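Local coordinates for protein esterase (uncultured bacterium FLS12, PDB 4RGY) that acts as a low-temperature-active alkaline esterase, probably hydrolysing carboxylic esters with the serine chemistry of the alpha/beta-hydrolase family, at residues Ile58-Arg61 with Ile65-Tyr68; Gly131-Gly136 with Pro206-Cys211; Met237-Pro242 with Asp251-Arg256. All coordinates share one frame; numbering follows the deposited sequence.

How the contacts relate
From the N terminus, contact 1 comes first, closing the tight turn between helices 58-62 and 65-68. Contact 2 spans a far longer stretch, bringing helix 127-138 against strand 207-213, and contact 3 then closes the short loop between edge strand 236-241 and helix 247-260. The three follow one another in series along the chain and none crosses another. Contacts 1 and 3 meet where Tyr68 and Trp59 touch helix 247-260. Contacts 2 and 3 share the central sheet, in which their strands are neighbours, and Tyr209 bridges them. Contacts 1 and 2 do not touch, their nearest atoms being about 9 Å apart.

Contact 1 (Ile58-Arg61 with Ile65-Tyr68); sequences IWLR and IERY
The peptide carbonyl of Trp59 and the methyl of Ile65 make the closest approach here: Ile65 CG2 stands over one face of that flat group, 3.6 Å from Trp59 O and 4.0 Å from Trp59 C. The indole turns elsewhere. At its edge NE1 is hydrogen-bonded to Leu49 O, and the ring meets Trp247 edge-to-face. The pair consists of two short consecutive helices joined by a tight turn and separated by only two residues, in the segment after strand 45-49 of the alpha/beta-hydrolase fold. At its root the CA atoms of Leu60 and Ile65 lie 6.3 Å apart.

Ile65 makes the largest contribution, and its CG2 branch does the touching. Because CG1 is anti to the backbone N (chi1 -176°), CG2 is left between the N and the carbonyl carbon, facing the first helix. There it also comes to 4.4 Å from Trp59 CB and 4.2 Å from Leu60 CA. The turn is also held by Thr63, whose OG1 is hydrogen-bonded to both Trp59 O and Ile65 N.

On another side, Leu60 and Glu66 run alongside each other and point the same way, towards strand 2-11, where Leu60 touches Leu4 and Glu66 touches Met2. The carboxylate of Glu66 is buried but its charge is met from a second subunit: Arg62 of that subunit pairs with OE2 and Arg61 of that subunit with OE1. The helix pair therefore lies directly at a subunit interface. Within the pair itself the carboxylate has an apolar neighbour, Leu60 CD1, 4.0 Å from Glu66 OE1.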
loop_
_atom_site.group_PDB
_atom_site.type_symbol
_atom_site.label_atom_id
_atom_site.label_comp_id
_atom_site.label_asym_id
_atom_site.label_seq_id
_atom_site.Cartn_x
_atom_site.Cartn_y
_atom_site.Cartn_z
ATOM N N ILE A 58 -0.895 9.234 -8.579
ATOM C CA ILE A 58 -0.557 10.653 -8.647
ATOM C C ILE A 58 -1.685 11.592 -8.234
ATOM O O ILE A 58 -1.434 12.596 -7.553
ATOM C CB ILE A 58 -0.009 11.031 -10.049
ATOM C CG1 ILE A 58 0.667 12.399 -10.019
ATOM C CG2 ILE A 58 -1.102 10.998 -11.118
ATOM C CD1 ILE A 58 2.086 12.339 -9.515
ATOM N N TRP A 59 -2.923 11.287 -8.615
ATOM C CA TRP A 59 -4.030 12.158 -8.235
ATOM C C TRP A 59 -4.163 12.240 -6.711
ATOM O O TRP A 59 -4.348 13.322 -6.156
ATOM C CB TRP A 59 -5.350 11.705 -8.868
ATOM C CG TRP A 59 -5.591 12.272 -10.246
ATOM C CD1 TRP A 59 -5.397 11.651 -11.438
ATOM C CD2 TRP A 59 -6.074 13.588 -10.553
ATOM N NE1 TRP A 59 -5.725 12.496 -12.477
ATOM C CE2 TRP A 59 -6.139 13.694 -11.957
ATOM C CE3 TRP A 59 -6.448 14.691 -9.776
ATOM C CZ2 TRP A 59 -6.574 14.851 -12.601
ATOM C CZ3 TRP A 59 -6.883 15.850 -10.418
ATOM C CH2 TRP A 59 -6.936 15.918 -11.820
ATOM N N LEU A 60 -4.031 11.109 -6.031
ATOM C CA LEU A 60 -4.159 11.088 -4.578
ATOM C C LEU A 60 -3.025 11.871 -3.921
ATOM O O LEU A 60 -3.245 12.598 -2.931
ATOM C CB LEU A 60 -4.156 9.644 -4.074
ATOM C CG LEU A 60 -4.507 9.478 -2.594
ATOM C CD1 LEU A 60 -5.999 9.650 -2.369
ATOM C CD2 LEU A 60 -4.038 8.128 -2.073
ATOM N N ARG A 61 -1.818 11.716 -4.463
ATOM C CA ARG A 61 -0.634 12.309 -3.867
ATOM C C ARG A 61 -0.549 13.814 -4.059
ATOM O O ARG A 61 -0.257 14.533 -3.112
ATOM C CB ARG A 61 0.632 11.631 -4.383
ATOM C CG ARG A 61 0.743 10.168 -3.975
ATOM C CD ARG A 61 1.689 9.391 -4.876
ATOM N NE ARG A 61 3.080 9.818 -4.744
ATOM C CZ ARG A 61 4.093 9.249 -5.388
ATOM N NH1 ARG A 61 3.870 8.225 -6.215
ATOM N NH2 ARG A 61 5.330 9.702 -5.220
ATOM N N ILE A 65 -7.968 15.429 -3.916
ATOM C CA ILE A 65 -9.161 14.835 -4.508
ATOM C C ILE A 65 -10.069 14.081 -3.519
ATOM O O ILE A 65 -11.297 14.230 -3.574
ATOM C CB ILE A 65 -8.804 13.952 -5.753
ATOM C CG1 ILE A 65 -10.067 13.408 -6.430
ATOM C CG2 ILE A 65 -7.870 12.786 -5.388
ATOM C CD1 ILE A 65 -10.944 14.495 -7.011
ATOM N N GLU A 66 -9.496 13.291 -2.606
ATOM C CA GLU A 66 -10.338 12.554 -1.663
ATOM C C GLU A 66 -11.187 13.501 -0.808
ATOM O O GLU A 66 -12.365 13.239 -0.568
ATOM C CB GLU A 66 -9.511 11.639 -0.760
ATOM C CG GLU A 66 -10.379 10.819 0.186
ATOM C CD GLU A 66 -9.576 9.975 1.144
ATOM O OE1 GLU A 66 -8.485 9.525 0.756
ATOM O OE2 GLU A 66 -10.045 9.761 2.281
ATOM N N ARG A 67 -10.585 14.598 -0.360
ATOM C CA ARG A 67 -11.316 15.614 0.384
ATOM C C ARG A 67 -12.351 16.324 -0.488
ATOM O O ARG A 67 -13.479 16.560 -0.060
ATOM C CB ARG A 67 -10.335 16.605 1.009
ATOM C CG ARG A 67 -10.996 17.829 1.619
ATOM C CD ARG A 67 -10.054 18.542 2.590
ATOM N NE ARG A 67 -8.791 18.927 1.964
ATOM C CZ ARG A 67 -8.622 20.035 1.256
ATOM N NH1 ARG A 67 -9.642 20.864 1.076
ATOM N NH2 ARG A 67 -7.444 20.324 0.728
ATOM N N TYR A 68 -11.988 16.621 -1.729
ATOM C CA TYR A 68 -12.892 17.369 -2.593
ATOM C C TYR A 68 -14.198 16.627 -2.874
ATOM O O TYR A 68 -15.242 17.255 -3.073
ATOM C CB TYR A 68 -12.200 17.740 -3.906
ATOM C CG TYR A 68 -10.981 18.624 -3.747
ATOM C CD1 TYR A 68 -10.905 19.567 -2.728
ATOM C CD2 TYR A 68 -9.911 18.527 -4.627
ATOM C CE1 TYR A 68 -9.794 20.379 -2.590
ATOM C CE2 TYR A 68 -8.797 19.334 -4.496
ATOM C CZ TYR A 68 -8.744 20.257 -3.476
ATOM O OH TYR A 68 -7.640 21.068 -3.322
#

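Contact 2 (Gly131-Gly136 with Pro206-Cys211); sequences GALKLG and PKLYQC
Apolar contact between methyl groups joins Leu133 and Leu208, the side chains crossing at a slant until Leu133 CD2 and Leu208 CD2 are 4.2 Å apart. With CG anti to the carbonyl carbon (chi1 -65°), the methyl end of Leu133 comes nearer the strand than its CB. The same methyl, Leu133 CD2, rests 4.2 Å from Tyr209 O, so one branch covers both a side chain and the backbone of the strand.

A second kind of contact sets carbon against a carbonyl. The CB of Pro206 is directed toward the helix, and CG of its ring lies 3.4 Å from Gly136 O, with CD of the same ring 3.9 Å from that oxygen. Gly136 has no side chain, and the backbones come close here, with the CA atoms of Gly136 and Pro206 6.5 Å apart. Pro206 also leans on Pro140 beyond the helix.

Backbone hydrogen bonds serve each element separately: in the helix Gly136 N donates to Ala132 O at 2.9 Å, while strand 207-213 bonds to its sheet neighbours 145-149 and 236-241. The Tyr209 ring leads to the opposite face of the sheet, against Val257 of helix 247-260. This is the three-layer alpha/beta/alpha sandwich of the alpha/beta-hydrolase fold, in which the helix after the probable nucleophile elbow at Ser126 packs on the central sheet.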
loop_
_atom_site.group_PDB
_atom_site.type_symbol
_atom_site.label_atom_id
_atom_site.label_comp_id
_atom_site.label_asym_id
_atom_site.label_seq_id
_atom_site.Cartn_x
_atom_site.Cartn_y
_atom_site.Cartn_z
ATOM N N GLY A 131 -7.552 10.991 -23.144
ATOM C CA GLY A 131 -8.261 9.754 -22.881
ATOM C C GLY A 131 -9.713 9.958 -22.474
ATOM O O GLY A 131 -10.582 9.205 -22.910
ATOM N N ALA A 132 -9.974 10.962 -21.639
ATOM C CA ALA A 132 -11.335 11.255 -21.191
ATOM C C ALA A 132 -12.231 11.675 -22.351
ATOM O O ALA A 132 -13.360 11.194 -22.477
ATOM C CB ALA A 132 -11.322 12.333 -20.118
ATOM N N LEU A 133 -11.739 12.580 -23.193
ATOM C CA LEU A 133 -12.542 13.029 -24.325
ATOM C C LEU A 133 -12.698 11.931 -25.379
ATOM O O LEU A 133 -13.741 11.838 -26.024
ATOM C CB LEU A 133 -11.977 14.313 -24.939
ATOM C CG LEU A 133 -12.006 15.542 -24.033
ATOM C CD1 LEU A 133 -11.530 16.750 -24.796
ATOM C CD2 LEU A 133 -13.407 15.774 -23.482
ATOM N N LYS A 134 -11.683 11.088 -25.542
ATOM C CA LYS A 134 -11.812 9.924 -26.409
ATOM C C LYS A 134 -12.923 8.988 -25.922
ATOM O O LYS A 134 -13.765 8.541 -26.702
ATOM C CB LYS A 134 -10.477 9.189 -26.525
ATOM C CG LYS A 134 -10.498 8.026 -27.500
ATOM C CD LYS A 134 -9.154 7.295 -27.495
ATOM C CE LYS A 134 -9.189 6.013 -28.309
ATOM N NZ LYS A 134 -7.929 5.206 -28.139
ATOM N N LEU A 135 -12.930 8.701 -24.623
ATOM C CA LEU A 135 -13.996 7.897 -24.033
ATOM C C LEU A 135 -15.365 8.539 -24.236
ATOM O O LEU A 135 -16.310 7.869 -24.660
ATOM C CB LEU A 135 -13.734 7.669 -22.544
ATOM C CG LEU A 135 -12.676 6.592 -22.273
ATOM C CD1 LEU A 135 -12.190 6.717 -20.837
ATOM C CD2 LEU A 135 -13.208 5.181 -22.524
ATOM N N GLY A 136 -15.471 9.835 -23.955
ATOM C CA GLY A 136 -16.749 10.514 -24.047
ATOM C C GLY A 136 -17.279 10.569 -25.469
ATOM O O GLY A 136 -18.493 10.482 -25.684
ATOM N N PRO A 206 -22.444 13.724 -24.171
ATOM C CA PRO A 206 -22.101 13.985 -22.771
ATOM C C PRO A 206 -21.899 15.476 -22.544
ATOM O O PRO A 206 -21.660 16.213 -23.513
ATOM C CB PRO A 206 -20.761 13.256 -22.602
ATOM C CG PRO A 206 -20.682 12.284 -23.742
ATOM C CD PRO A 206 -21.397 12.961 -24.869
ATOM N N LYS A 207 -22.011 15.919 -21.298
ATOM C CA LYS A 207 -21.534 17.242 -20.926
ATOM C C LYS A 207 -20.022 17.227 -21.157
ATOM O O LYS A 207 -19.361 16.235 -20.830
ATOM C CB LYS A 207 -21.848 17.507 -19.450
ATOM C CG LYS A 207 -22.192 18.954 -19.137
ATOM C CD LYS A 207 -22.451 19.157 -17.647
ATOM C CE LYS A 207 -22.834 20.605 -17.377
ATOM N NZ LYS A 207 -23.010 20.862 -15.927
ATOM N N LEU A 208 -19.477 18.289 -21.744
ATOM C CA LEU A 208 -18.061 18.304 -22.133
ATOM C C LEU A 208 -17.345 19.506 -21.560
ATOM O O LEU A 208 -17.856 20.623 -21.610
ATOM C CB LEU A 208 -17.928 18.289 -23.663
ATOM C CG LEU A 208 -18.471 17.019 -24.317
ATOM C CD1 LEU A 208 -18.700 17.223 -25.809
ATOM C CD2 LEU A 208 -17.554 15.816 -24.089
ATOM N N TYR A 209 -16.152 19.276 -21.015
ATOM C CA TYR A 209 -15.384 20.310 -20.341
ATOM C C TYR A 209 -13.961 20.290 -20.861
ATOM O O TYR A 209 -13.363 19.221 -21.036
ATOM C CB TYR A 209 -15.404 20.085 -18.813
ATOM C CG TYR A 209 -14.578 21.063 -18.003
ATOM C CD1 TYR A 209 -13.201 20.917 -17.896
ATOM C CD2 TYR A 209 -15.178 22.124 -17.322
ATOM C CE1 TYR A 209 -12.439 21.810 -17.163
ATOM C CE2 TYR A 209 -14.420 23.018 -16.574
ATOM C CZ TYR A 209 -13.052 22.857 -16.504
ATOM O OH TYR A 209 -12.283 23.742 -15.776
ATOM N N GLN A 210 -13.406 21.473 -21.059
ATOM C CA GLN A 210 -12.013 21.620 -21.446
ATOM C C GLN A 210 -11.402 22.806 -20.733
ATOM O O GLN A 210 -11.963 23.902 -20.772
ATOM C CB GLN A 210 -11.911 21.853 -22.955
ATOM C CG GLN A 210 -10.499 22.158 -23.434
ATOM C CD GLN A 210 -10.432 22.655 -24.876
ATOM O OE1 GLN A 210 -11.452 22.949 -25.508
ATOM N NE2 GLN A 210 -9.222 22.749 -25.398
ATOM N N CYS A 211 -10.247 22.618 -20.094
ATOM C CA CYS A 211 -9.500 23.764 -19.585
ATOM C C CYS A 211 -8.013 23.637 -19.875
ATOM O O CYS A 211 -7.514 22.546 -20.146
ATOM C CB CYS A 211 -9.748 23.983 -18.083
ATOM S SG CYS A 211 -8.864 22.823 -16.973
#

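Contact 3 (Met237-Pro242 with Asp251-Arg256)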
loop_
_atom_site.group_PDB
_atom_site.type_symbol
_atom_site.label_atom_id
_atom_site.label_comp_id
_atom_site.label_asym_id
_atom_site.label_seq_id
_atom_site.Cartn_x
_atom_site.Cartn_y
_atom_site.Cartn_z
ATOM N N MET A 237 -17.928 23.521 -21.986
ATOM C CA MET A 237 -17.492 24.523 -21.038
ATOM C C MET A 237 -15.991 24.626 -21.231
ATOM O O MET A 237 -15.276 23.633 -21.051
ATOM C CB MET A 237 -17.827 24.110 -19.602
ATOM C CG MET A 237 -17.138 24.949 -18.543
ATOM S SD MET A 237 -17.656 26.673 -18.553
ATOM C CE MET A 237 -19.421 26.491 -18.332
ATOM N N TYR A 238 -15.519 25.796 -21.646
ATOM C CA TYR A 238 -14.090 26.040 -21.824
ATOM C C TYR A 238 -13.606 27.056 -20.803
ATOM O O TYR A 238 -14.218 28.114 -20.640
ATOM C CB TYR A 238 -13.761 26.559 -23.241
ATOM C CG TYR A 238 -12.293 26.909 -23.385
ATOM C CD1 TYR A 238 -11.358 25.926 -23.693
ATOM C CD2 TYR A 238 -11.832 28.210 -23.168
ATOM C CE1 TYR A 238 -10.011 26.228 -23.803
ATOM C CE2 TYR A 238 -10.473 28.520 -23.270
ATOM C CZ TYR A 238 -9.574 27.520 -23.586
ATOM O OH TYR A 238 -8.222 27.787 -23.703
ATOM N N GLU A 239 -12.497 26.756 -20.129
ATOM C CA GLU A 239 -11.921 27.678 -19.159
ATOM C C GLU A 239 -10.424 27.764 -19.352
ATOM O O GLU A 239 -9.775 26.765 -19.655
ATOM C CB GLU A 239 -12.220 27.210 -17.729
ATOM C CG GLU A 239 -13.692 27.068 -17.404
ATOM C CD GLU A 239 -13.967 26.919 -15.913
ATOM O OE1 GLU A 239 -13.200 26.236 -15.200
ATOM O OE2 GLU A 239 -14.971 27.496 -15.456
ATOM N N GLU A 240 -9.869 28.952 -19.161
ATOM C CA GLU A 240 -8.429 29.123 -19.197
ATOM C C GLU A 240 -8.069 30.191 -18.179
ATOM O O GLU A 240 -8.907 31.026 -17.826
ATOM C CB GLU A 240 -7.953 29.522 -20.596
ATOM C CG GLU A 240 -8.401 30.912 -21.023
ATOM C CD GLU A 240 -7.852 31.312 -22.383
ATOM O OE1 GLU A 240 -7.634 30.431 -23.237
ATOM O OE2 GLU A 240 -7.635 32.524 -22.594
ATOM N N SER A 241 -6.827 30.155 -17.708
ATOM C CA SER A 241 -6.334 31.084 -16.694
ATOM C C SER A 241 -4.834 30.839 -16.585
ATOM O O SER A 241 -4.337 29.869 -17.146
ATOM C CB SER A 241 -7.040 30.851 -15.351
ATOM O OG SER A 241 -6.843 29.529 -14.877
ATOM N N PRO A 242 -4.098 31.720 -15.883
ATOM C CA PRO A 242 -2.653 31.491 -15.783
ATOM C C PRO A 242 -2.304 30.126 -15.203
ATOM O O PRO A 242 -2.932 29.675 -14.242
ATOM C CB PRO A 242 -2.200 32.599 -14.832
ATOM C CG PRO A 242 -3.167 33.699 -15.085
ATOM C CD PRO A 242 -4.483 33.017 -15.297
ATOM N N ASP A 251 -5.054 20.732 -9.184
ATOM C CA ASP A 251 -5.680 20.685 -7.871
ATOM C C ASP A 251 -6.786 21.735 -7.787
ATOM O O ASP A 251 -7.855 21.474 -7.237
ATOM C CB ASP A 251 -4.633 20.922 -6.775
ATOM C CG ASP A 251 -5.215 20.821 -5.370
ATOM O OD1 ASP A 251 -5.612 19.716 -4.956
ATOM O OD2 ASP A 251 -5.272 21.848 -4.667
ATOM N N ALA A 252 -6.530 22.922 -8.333
ATOM C CA ALA A 252 -7.535 23.976 -8.363
ATOM C C ALA A 252 -8.644 23.633 -9.353
ATOM O O ALA A 252 -9.831 23.721 -9.037
ATOM C CB ALA A 252 -6.890 25.307 -8.734
ATOM N N GLN A 253 -8.257 23.242 -10.560
ATOM C CA GLN A 253 -9.237 23.018 -11.613
ATOM C C GLN A 253 -10.142 21.812 -11.380
ATOM O O GLN A 253 -11.305 21.823 -11.798
ATOM C CB GLN A 253 -8.551 22.900 -12.972
ATOM C CG GLN A 253 -7.944 24.200 -13.450
ATOM C CD GLN A 253 -8.968 25.301 -13.525
ATOM O OE1 GLN A 253 -8.893 26.281 -12.788
ATOM N NE2 GLN A 253 -9.947 25.145 -14.412
ATOM N N ILE A 254 -9.638 20.768 -10.723
ATOM C CA ILE A 254 -10.475 19.584 -10.520
ATOM C C ILE A 254 -11.681 19.899 -9.625
ATOM O O ILE A 254 -12.747 19.295 -9.770
ATOM C CB ILE A 254 -9.671 18.359 -10.008
ATOM C CG1 ILE A 254 -10.447 17.059 -10.247
ATOM C CG2 ILE A 254 -9.317 18.501 -8.534
ATOM C CD1 ILE A 254 -10.732 16.761 -11.718
ATOM N N GLN A 255 -11.528 20.880 -8.734
ATOM C CA GLN A 255 -12.656 21.343 -7.916
ATOM C C GLN A 255 -13.762 21.955 -8.780
ATOM O O GLN A 255 -14.948 21.739 -8.526
ATOM C CB GLN A 255 -12.180 22.346 -6.868
ATOM C CG GLN A 255 -11.237 21.727 -5.843
ATOM C CD GLN A 255 -10.616 22.773 -4.961
ATOM O OE1 GLN A 255 -11.290 23.353 -4.105
ATOM N NE2 GLN A 255 -9.332 23.039 -5.166
ATOM N N ARG A 256 -13.369 22.690 -9.818
ATOM C CA ARG A 256 -14.339 23.287 -10.731
ATOM C C ARG A 256 -15.006 22.203 -11.566
ATOM O O ARG A 256 -16.214 22.232 -11.790
ATOM C CB ARG A 256 -13.660 24.324 -11.619
ATOM C CG ARG A 256 -12.993 25.445 -10.824
ATOM C CD ARG A 256 -12.443 26.522 -11.744
ATOM N NE ARG A 256 -13.497 27.115 -12.560
ATOM C CZ ARG A 256 -14.283 28.113 -12.166
ATOM N NH1 ARG A 256 -14.146 28.635 -10.950
ATOM N NH2 ARG A 256 -15.215 28.585 -12.981
HETATM O O HOH W 1 -10.689 28.047 -14.639
#
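Glu239 OE1 is gripped by three groups: Arg256 NE donates to it at 2.8 Å, water 1 donates at 3.1 Å, and Tyr209 OH of the neighbouring strand is hydrogen-bonded to it. The contact joins the last strand of the alpha/beta-hydrolase sheet to the C-terminal helix 247-260, which runs back roughly antiparallel to it, the two short axes coming to 11.4 Å. The loop between them carries His245, probably the histidine of the catalytic triad.

The carboxylate and the guanidinium form a side-on, two-pronged salt bridge. Beside the NE bond, Arg256 NH2 donates to Glu239 OE2 at 2.7 Å, so each oxygen takes its own nitrogen. Both oxygens are met on their syn sides, and both lie at the edge of the guanidinium, close to its plane. The match is not flat, however, as the two planes are turned 33° apart and the nitrogens sit somewhat out of the carboxylate plane. Arg256 is bent at chi3 (59°), which turns NE and NH2 to face the strand, whereas Glu239 stays extended beyond CG. Two nitrogens on one carboxylate fix its rotation, and the neighbouring positive charge would probably favour its ionised form.

Gln253 reaches the same carboxylate through water. Its chain is bent at chi2 (-57°), and NE2 donates to water 1 at 3.0 Å; the direct separation of Gln253 NE2 and Glu239 OE1 is a longer 3.5 Å. The amide also packs beside Tyr209 and Cys211 of strand 207-213. Farther along the strand, Ser241 OG approaches the other end of the amide, stopping 4.4 Å from Gln253 OE1.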